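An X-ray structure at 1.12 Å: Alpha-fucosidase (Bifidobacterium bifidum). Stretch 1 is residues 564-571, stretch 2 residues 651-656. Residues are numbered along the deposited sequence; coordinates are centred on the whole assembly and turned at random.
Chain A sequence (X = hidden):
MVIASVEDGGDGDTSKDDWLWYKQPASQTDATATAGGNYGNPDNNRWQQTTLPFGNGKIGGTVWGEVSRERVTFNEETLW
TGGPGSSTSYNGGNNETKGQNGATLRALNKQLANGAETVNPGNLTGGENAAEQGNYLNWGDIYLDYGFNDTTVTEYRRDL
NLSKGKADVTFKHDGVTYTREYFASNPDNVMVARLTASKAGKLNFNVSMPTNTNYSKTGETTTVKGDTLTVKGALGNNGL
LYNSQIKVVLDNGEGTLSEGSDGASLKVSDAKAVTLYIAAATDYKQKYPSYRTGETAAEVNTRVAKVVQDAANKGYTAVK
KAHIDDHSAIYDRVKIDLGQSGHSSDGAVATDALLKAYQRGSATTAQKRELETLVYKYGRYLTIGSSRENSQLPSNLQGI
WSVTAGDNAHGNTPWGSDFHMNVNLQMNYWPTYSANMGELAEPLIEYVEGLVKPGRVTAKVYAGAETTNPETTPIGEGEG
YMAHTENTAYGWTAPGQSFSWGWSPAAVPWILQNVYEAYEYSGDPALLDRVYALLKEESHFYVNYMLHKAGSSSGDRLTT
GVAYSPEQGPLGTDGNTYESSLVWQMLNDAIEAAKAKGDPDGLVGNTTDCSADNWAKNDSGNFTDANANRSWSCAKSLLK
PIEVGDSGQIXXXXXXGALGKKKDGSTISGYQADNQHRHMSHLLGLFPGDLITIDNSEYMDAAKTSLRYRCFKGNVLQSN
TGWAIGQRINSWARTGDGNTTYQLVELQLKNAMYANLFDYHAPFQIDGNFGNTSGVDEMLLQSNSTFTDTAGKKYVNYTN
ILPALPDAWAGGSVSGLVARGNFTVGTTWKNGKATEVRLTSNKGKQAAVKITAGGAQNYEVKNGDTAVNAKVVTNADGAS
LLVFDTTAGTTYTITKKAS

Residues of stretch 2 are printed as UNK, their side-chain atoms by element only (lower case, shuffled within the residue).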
# COMPACT_ATOMS: atom_id res chain seq x y z
N TYR A 564 -16.59 16.51 3.94
CA TYR A 564 -17.42 15.42 3.45
C TYR A 564 -16.95 14.13 4.08
O TYR A 564 -15.74 13.91 4.22
CB TYR A 564 -17.29 15.33 1.93
CG TYR A 564 -18.17 14.31 1.26
CD1 TYR A 564 -19.54 14.27 1.50
CD2 TYR A 564 -17.64 13.40 0.34
CE1 TYR A 564 -20.36 13.34 0.87
CE2 TYR A 564 -18.45 12.47 -0.30
CZ TYR A 564 -19.81 12.45 -0.03
OH TYR A 564 -20.60 11.53 -0.67
N SER A 565 -17.88 13.27 4.48
CA SER A 565 -17.53 11.95 4.95
C SER A 565 -17.72 10.98 3.79
O SER A 565 -18.86 10.64 3.46
CB SER A 565 -18.42 11.55 6.13
OG SER A 565 -17.88 10.42 6.79
N PRO A 566 -16.62 10.54 3.14
CA PRO A 566 -16.82 9.68 1.97
C PRO A 566 -17.58 8.39 2.33
O PRO A 566 -17.27 7.79 3.36
CB PRO A 566 -15.38 9.36 1.53
CG PRO A 566 -14.59 10.53 2.02
CD PRO A 566 -15.19 10.84 3.36
N GLU A 567 -18.58 7.97 1.55
CA GLU A 567 -19.17 8.68 0.41
C GLU A 567 -20.68 8.75 0.63
O GLU A 567 -21.47 8.33 -0.23
CB GLU A 567 -18.91 7.91 -0.89
CG GLU A 567 -17.51 7.99 -1.46
CD GLU A 567 -17.40 7.31 -2.82
OE1 GLU A 567 -16.27 6.93 -3.21
OE2 GLU A 567 -18.45 7.13 -3.50
N GLN A 568 -21.09 9.25 1.80
CA GLN A 568 -22.51 9.40 2.09
C GLN A 568 -22.75 10.67 2.91
O GLN A 568 -21.80 11.31 3.35
CB GLN A 568 -23.08 8.16 2.80
CG GLN A 568 -22.53 7.94 4.20
CD GLN A 568 -23.27 6.87 4.98
OE1 GLN A 568 -24.26 6.29 4.52
NE2 GLN A 568 -22.80 6.60 6.19
N GLY A 569 -24.02 11.01 3.10
CA GLY A 569 -24.40 12.20 3.85
C GLY A 569 -24.22 13.48 3.05
O GLY A 569 -23.96 13.43 1.84
N PRO A 570 -24.38 14.63 3.72
CA PRO A 570 -24.23 15.93 3.06
C PRO A 570 -22.80 16.21 2.62
O PRO A 570 -21.84 15.76 3.25
CB PRO A 570 -24.62 16.93 4.16
CG PRO A 570 -25.34 16.14 5.19
CD PRO A 570 -24.74 14.77 5.14
N LEU A 571 -22.67 17.00 1.55
CA LEU A 571 -21.38 17.34 0.96
C LEU A 571 -20.46 18.13 1.89
O LEU A 571 -19.24 17.94 1.88
CB LEU A 571 -21.62 18.14 -0.32
CG LEU A 571 -20.94 17.74 -1.63
CD1 LEU A 571 -20.93 16.23 -1.83
CD2 LEU A 571 -21.65 18.43 -2.78
N UNK A 651 -20.62 8.04 16.26
CA UNK A 651 -21.22 9.03 15.36
C UNK A 651 -20.31 9.30 14.17
O UNK A 651 -19.09 9.40 14.32
c UNK A 651 -22.59 10.29 17.13
c UNK A 651 -22.86 11.66 17.70
n UNK A 651 -24.17 12.91 19.42
c UNK A 651 -23.79 11.57 18.90
c UNK A 651 -21.50 10.35 16.08
N UNK A 652 -20.91 9.42 12.99
CA UNK A 652 -20.17 9.78 11.78
C UNK A 652 -20.15 11.31 11.59
O UNK A 652 -19.18 11.86 11.06
c UNK A 652 -20.75 9.04 10.56
o UNK A 652 -19.63 8.44 7.08
o UNK A 652 -21.05 7.35 8.34
c UNK A 652 -20.02 9.33 9.25
c UNK A 652 -20.25 8.29 8.15
N UNK A 653 -21.21 11.97 12.06
CA UNK A 653 -21.31 13.43 12.05
C UNK A 653 -21.66 13.92 13.44
O UNK A 653 -22.36 13.24 14.19
c UNK A 653 -21.37 14.13 8.74
c UNK A 653 -22.13 13.49 9.67
c UNK A 653 -22.13 12.30 7.72
c UNK A 653 -22.38 13.91 11.07
c UNK A 653 -22.43 11.28 6.81
c UNK A 653 -23.75 10.25 8.56
c UNK A 653 -23.46 11.25 9.46
n UNK A 653 -21.36 13.42 7.56
c UNK A 653 -23.24 10.26 7.25
c UNK A 653 -22.63 12.31 9.04
N UNK A 654 -21.21 15.12 13.78
CA UNK A 654 -21.45 15.65 15.13
C UNK A 654 -22.89 16.10 15.37
O UNK A 654 -23.28 16.28 16.53
o UNK A 654 -15.31 14.23 15.38
c UNK A 654 -19.03 16.10 15.49
c UNK A 654 -18.06 16.48 14.56
c UNK A 654 -16.54 14.84 15.42
c UNK A 654 -20.40 16.72 15.50
c UNK A 654 -18.72 15.06 16.38
c UNK A 654 -16.82 15.86 14.53
c UNK A 654 -17.48 14.44 16.35
N UNK A 655 -23.67 16.26 14.31
CA UNK A 655 -25.11 16.52 14.47
C UNK A 655 -25.97 15.26 14.60
O UNK A 655 -27.19 15.34 14.74
c UNK A 655 -25.43 15.35 10.21
c UNK A 655 -25.61 15.72 11.54
c UNK A 655 -25.11 17.99 10.99
c UNK A 655 -25.66 17.48 13.39
c UNK A 655 -25.08 16.31 9.27
c UNK A 655 -25.44 17.04 11.95
c UNK A 655 -24.93 17.64 9.66
N UNK A 656 -25.32 14.09 14.56
CA UNK A 656 -26.01 12.81 14.60
C UNK A 656 -26.59 12.50 15.98
O UNK A 656 -26.01 12.87 17.01
c UNK A 656 -25.02 11.71 14.19
c UNK A 656 -24.53 9.34 13.51
o UNK A 656 -24.57 8.15 13.86
c UNK A 656 -25.57 10.30 14.07
o UNK A 656 -23.67 9.79 12.72
O HOH W 1 -17.06 11.09 9.40
O HOH W 2 -20.79 13.57 4.60
O HOH W 3 -18.32 6.51 5.62

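Position 651 carries five side-chain atoms, four carbons in an unbranched row ending in a nitrogen. That chain is lysine, Lys651, extended beyond an m chi1 with the remaining torsions all t. It touches nothing on stretch 1; its NZ instead donates to the backbone O of position 656 at 3.0 Å.

Position 652 has three carbons, the third bearing two oxygens. One oxygen lies 2.7 Å from Ser565 OG and the other 2.9 Å from Gln568 NE2. Three carbons before a forked pair of oxygens could be glutamate or, with one oxygen replaced by nitrogen, glutamine; the element list shows no nitrogen, so this is Glu652. Both contacts are hydrogen bonds with the carboxylate as acceptor: Ser565 OG donates to Glu652 OE2, and Gln568 NE2 to Glu652 OE1 with an N-H...O angle of 137°.

Position 653 shows one carbon leading to fused five- and six-membered rings, eight carbons and one nitrogen in all. An indole is the match, hence Trp653. Gln568 O approaches the ring edge near its plane, 3.5 Å from Trp653 CZ2, while Gly569 CA lies 3.7 Å from that same CZ2. An ideal CB on Gly569 would fall 2.3 Å from Trp653 CZ2, a clash, and the positive phi of 77° independently favours glycine there.

Position 654 has a carbon, a six-carbon ring and one oxygen on the ring: Tyr654. It points out of reach of stretch 1.

Position 655 has the same carbon and six-carbon ring without oxygen, so it is Phe655. Pro570 CG meets its edge, 4.1 Å from Phe655 CZ, an apolar contact.

Position 656 repeats the three carbons and two oxygens of a glutamate, Glu656, but does not reach stretch 1. Its OE2 accepts from Glu652 N at 2.8 Å and, weakly, from Trp653 N at 3.4 Å. Glu656 N bonds to Trp653 O at 3.1 Å, closing a type I turn from Trp653 to Glu656.

The contact thus joins a polar clasp to packing against the Trp653 and Phe655 rings, burying 302 Å² in total. Gln568 N bonds to Ser565 O at 3.1 Å within stretch 1, and the side chains of these same two residues both bond to the Glu652 carboxylate. Water completes the join: one molecule accepts from Ser565 N (2.9 Å) and Trp653 NE1 (3.0 Å) while donating to Gln568 O and Pro570 O (2.8 Å each), satisfying the indole nitrogen, and another donates to Ser565 OG and Glu652 O, 2.8 Å from each.

Stretch 2, residues 651-656: KEWYFE
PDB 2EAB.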